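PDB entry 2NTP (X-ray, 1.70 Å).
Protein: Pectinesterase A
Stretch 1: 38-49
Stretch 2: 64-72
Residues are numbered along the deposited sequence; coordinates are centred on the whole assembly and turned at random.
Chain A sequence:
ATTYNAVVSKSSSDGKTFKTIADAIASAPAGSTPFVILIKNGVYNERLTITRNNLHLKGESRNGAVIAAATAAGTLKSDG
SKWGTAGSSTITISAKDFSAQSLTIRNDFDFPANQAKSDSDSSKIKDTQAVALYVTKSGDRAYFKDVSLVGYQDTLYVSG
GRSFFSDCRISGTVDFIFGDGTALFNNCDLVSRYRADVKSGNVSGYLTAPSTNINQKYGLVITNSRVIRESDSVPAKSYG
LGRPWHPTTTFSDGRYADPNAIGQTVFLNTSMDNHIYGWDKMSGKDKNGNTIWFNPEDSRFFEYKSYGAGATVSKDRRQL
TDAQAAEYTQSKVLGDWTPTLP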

# COMPACT_ATOMS: atom_id res chain seq x y z
N LEU A 38 4.82 -17.55 14.58
CA LEU A 38 4.85 -16.49 15.58
C LEU A 38 6.19 -15.78 15.47
O LEU A 38 7.24 -16.42 15.43
CB LEU A 38 4.65 -17.04 16.99
CG LEU A 38 4.73 -16.05 18.17
CD1 LEU A 38 3.59 -15.04 18.16
CD2 LEU A 38 4.78 -16.80 19.50
N ILE A 39 6.14 -14.45 15.39
CA ILE A 39 7.34 -13.63 15.34
C ILE A 39 7.43 -12.79 16.62
O ILE A 39 6.65 -11.86 16.81
CB ILE A 39 7.36 -12.72 14.08
CG1 ILE A 39 7.22 -13.56 12.80
CG2 ILE A 39 8.63 -11.88 14.04
CD1 ILE A 39 6.86 -12.74 11.55
N LYS A 40 8.37 -13.13 17.50
CA LYS A 40 8.57 -12.38 18.74
C LYS A 40 9.14 -10.99 18.47
O LYS A 40 9.77 -10.78 17.42
CB LYS A 40 9.47 -13.16 19.71
CG LYS A 40 8.89 -14.47 20.21
CD LYS A 40 7.84 -14.25 21.30
CE LYS A 40 7.56 -15.52 22.08
NZ LYS A 40 8.69 -15.87 23.00
N ASN A 41 8.92 -10.06 19.40
CA ASN A 41 9.37 -8.68 19.28
C ASN A 41 10.83 -8.56 18.85
O ASN A 41 11.70 -9.30 19.33
CB ASN A 41 9.16 -7.91 20.59
CG ASN A 41 7.69 -7.56 20.84
OD1 ASN A 41 6.91 -7.41 19.90
ND2 ASN A 41 7.33 -7.44 22.11
N GLY A 42 11.08 -7.63 17.94
CA GLY A 42 12.42 -7.40 17.40
C GLY A 42 12.31 -6.77 16.03
O GLY A 42 11.23 -6.78 15.43
N VAL A 43 13.41 -6.20 15.56
CA VAL A 43 13.48 -5.64 14.21
C VAL A 43 14.24 -6.63 13.33
O VAL A 43 15.44 -6.88 13.53
CB VAL A 43 14.16 -4.24 14.18
CG1 VAL A 43 14.26 -3.71 12.76
CG2 VAL A 43 13.40 -3.26 15.06
N TYR A 44 13.52 -7.20 12.38
CA TYR A 44 14.07 -8.20 11.47
C TYR A 44 14.39 -7.55 10.14
O TYR A 44 13.49 -7.18 9.37
CB TYR A 44 13.09 -9.37 11.33
CG TYR A 44 12.80 -10.04 12.66
CD1 TYR A 44 11.84 -9.51 13.53
CD2 TYR A 44 13.51 -11.17 13.07
CE1 TYR A 44 11.58 -10.11 14.77
CE2 TYR A 44 13.27 -11.77 14.30
CZ TYR A 44 12.30 -11.24 15.14
OH TYR A 44 12.06 -11.85 16.35
N ASN A 45 15.69 -7.38 9.88
CA ASN A 45 16.15 -6.76 8.64
C ASN A 45 16.17 -7.78 7.50
O ASN A 45 17.20 -8.38 7.19
CB ASN A 45 17.52 -6.10 8.84
CG ASN A 45 18.04 -5.39 7.59
OD1 ASN A 45 19.25 -5.31 7.38
ND2 ASN A 45 17.13 -4.87 6.77
N GLU A 46 15.00 -7.97 6.91
CA GLU A 46 14.78 -9.02 5.92
C GLU A 46 13.89 -8.54 4.80
O GLU A 46 13.03 -7.67 5.01
CB GLU A 46 14.13 -10.24 6.58
CG GLU A 46 14.94 -10.86 7.70
CD GLU A 46 14.32 -12.14 8.21
OE1 GLU A 46 14.01 -13.01 7.37
OE2 GLU A 46 14.16 -12.27 9.44
N ARG A 47 14.10 -9.10 3.62
CA ARG A 47 13.18 -8.97 2.51
C ARG A 47 12.61 -10.35 2.21
O ARG A 47 13.35 -11.35 2.16
CB ARG A 47 13.90 -8.39 1.29
CG ARG A 47 14.62 -7.08 1.58
CD ARG A 47 15.16 -6.46 0.32
NE ARG A 47 14.08 -6.11 -0.59
CZ ARG A 47 14.20 -5.97 -1.91
NH1 ARG A 47 15.37 -6.15 -2.51
NH2 ARG A 47 13.14 -5.66 -2.62
N LEU A 48 11.29 -10.41 2.04
CA LEU A 48 10.59 -11.68 1.91
C LEU A 48 9.72 -11.74 0.67
O LEU A 48 9.09 -10.75 0.29
CB LEU A 48 9.71 -11.93 3.15
CG LEU A 48 10.37 -11.82 4.53
CD1 LEU A 48 9.31 -11.77 5.62
CD2 LEU A 48 11.36 -12.95 4.77
N THR A 49 9.70 -12.91 0.03
CA THR A 49 8.77 -13.18 -1.06
C THR A 49 7.99 -14.44 -0.69
O THR A 49 8.58 -15.50 -0.48
CB THR A 49 9.48 -13.36 -2.42
OG1 THR A 49 10.20 -12.16 -2.72
CG2 THR A 49 8.48 -13.64 -3.53
N GLY A 64 6.16 -3.69 18.36
CA GLY A 64 7.47 -4.30 18.61
C GLY A 64 7.99 -5.34 17.63
O GLY A 64 9.20 -5.63 17.63
N ALA A 65 7.11 -5.92 16.82
CA ALA A 65 7.51 -6.92 15.84
C ALA A 65 7.57 -6.26 14.46
O ALA A 65 6.53 -5.96 13.87
CB ALA A 65 6.55 -8.10 15.84
N VAL A 66 8.79 -6.02 13.98
CA VAL A 66 9.02 -5.21 12.78
C VAL A 66 9.82 -5.98 11.73
O VAL A 66 10.85 -6.59 12.05
CB VAL A 66 9.76 -3.88 13.11
CG1 VAL A 66 9.91 -3.01 11.86
CG2 VAL A 66 9.04 -3.09 14.20
N ILE A 67 9.34 -5.95 10.49
CA ILE A 67 10.06 -6.47 9.34
C ILE A 67 10.42 -5.27 8.47
O ILE A 67 9.54 -4.54 8.03
CB ILE A 67 9.20 -7.48 8.53
CG1 ILE A 67 8.56 -8.51 9.47
CG2 ILE A 67 10.04 -8.14 7.42
CD1 ILE A 67 7.49 -9.40 8.82
N ALA A 68 11.72 -5.06 8.26
CA ALA A 68 12.18 -3.83 7.63
C ALA A 68 13.39 -4.03 6.73
O ALA A 68 14.29 -4.81 7.04
CB ALA A 68 12.51 -2.79 8.71
N ALA A 69 13.39 -3.32 5.61
CA ALA A 69 14.55 -3.22 4.73
C ALA A 69 14.49 -1.91 3.95
O ALA A 69 13.40 -1.37 3.72
CB ALA A 69 14.61 -4.41 3.78
N ALA A 70 15.66 -1.40 3.57
CA ALA A 70 15.74 -0.16 2.81
C ALA A 70 16.08 -0.42 1.35
O ALA A 70 17.20 -0.84 1.02
CB ALA A 70 16.77 0.78 3.44
N THR A 71 15.11 -0.19 0.46
CA THR A 71 15.31 -0.40 -0.97
C THR A 71 14.43 0.56 -1.77
O THR A 71 13.21 0.54 -1.63
CB THR A 71 14.95 -1.86 -1.41
OG1 THR A 71 15.35 -2.80 -0.40
CG2 THR A 71 15.60 -2.22 -2.75
N ALA A 72 15.06 1.41 -2.59
CA ALA A 72 14.29 2.25 -3.52
C ALA A 72 14.30 1.62 -4.91
O ALA A 72 15.14 0.76 -5.20
CB ALA A 72 14.86 3.66 -3.58
O HOH W 1 17.93 -3.04 4.29

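I39 opens the contact, pointing toward stretch 2. Its CD1 lies 4.4 Å from I67 CD1, an apolar contact between buried side chains. N41 brings its side-chain end close to the loop residue G64: N41 OD1 is 3.3 Å from G64 C. A CB on G64 would clash with that oxygen, so the close fit depends on glycine there.

G42 starts the parallel pairing. G42 N donates to G64 O at 2.8 Å, and G42 O accepts from V66 N at 2.9 Å. The backbone angles of G42 would jam a CB against the preceding carbonyl. V43 makes no backbone hydrogen bond across the contact; V43 CG2 packs 4.2 Å from V66 CB. Y44 repeats the pattern of G42. Y44 N donates to V66 O at 2.8 Å, nearly straight, and Y44 O accepts from A68 N at 3.0 Å. Y44 OH reaches back to K40 O, 2.7 Å away.

N45 adds a side-chain bond: N45 ND2 donates to A68 O at 2.9 Å. The same ND2 donates to a water that also accepts from A70 N. E46 N adds only a weak bond to A68 O, at 3.2 Å. R47 CG rests 3.5 Å from A69 CB, and T71 OG1 lies over one guanidinium face. L48 CD1 closes the contact, 4.1 Å from I67 CG2.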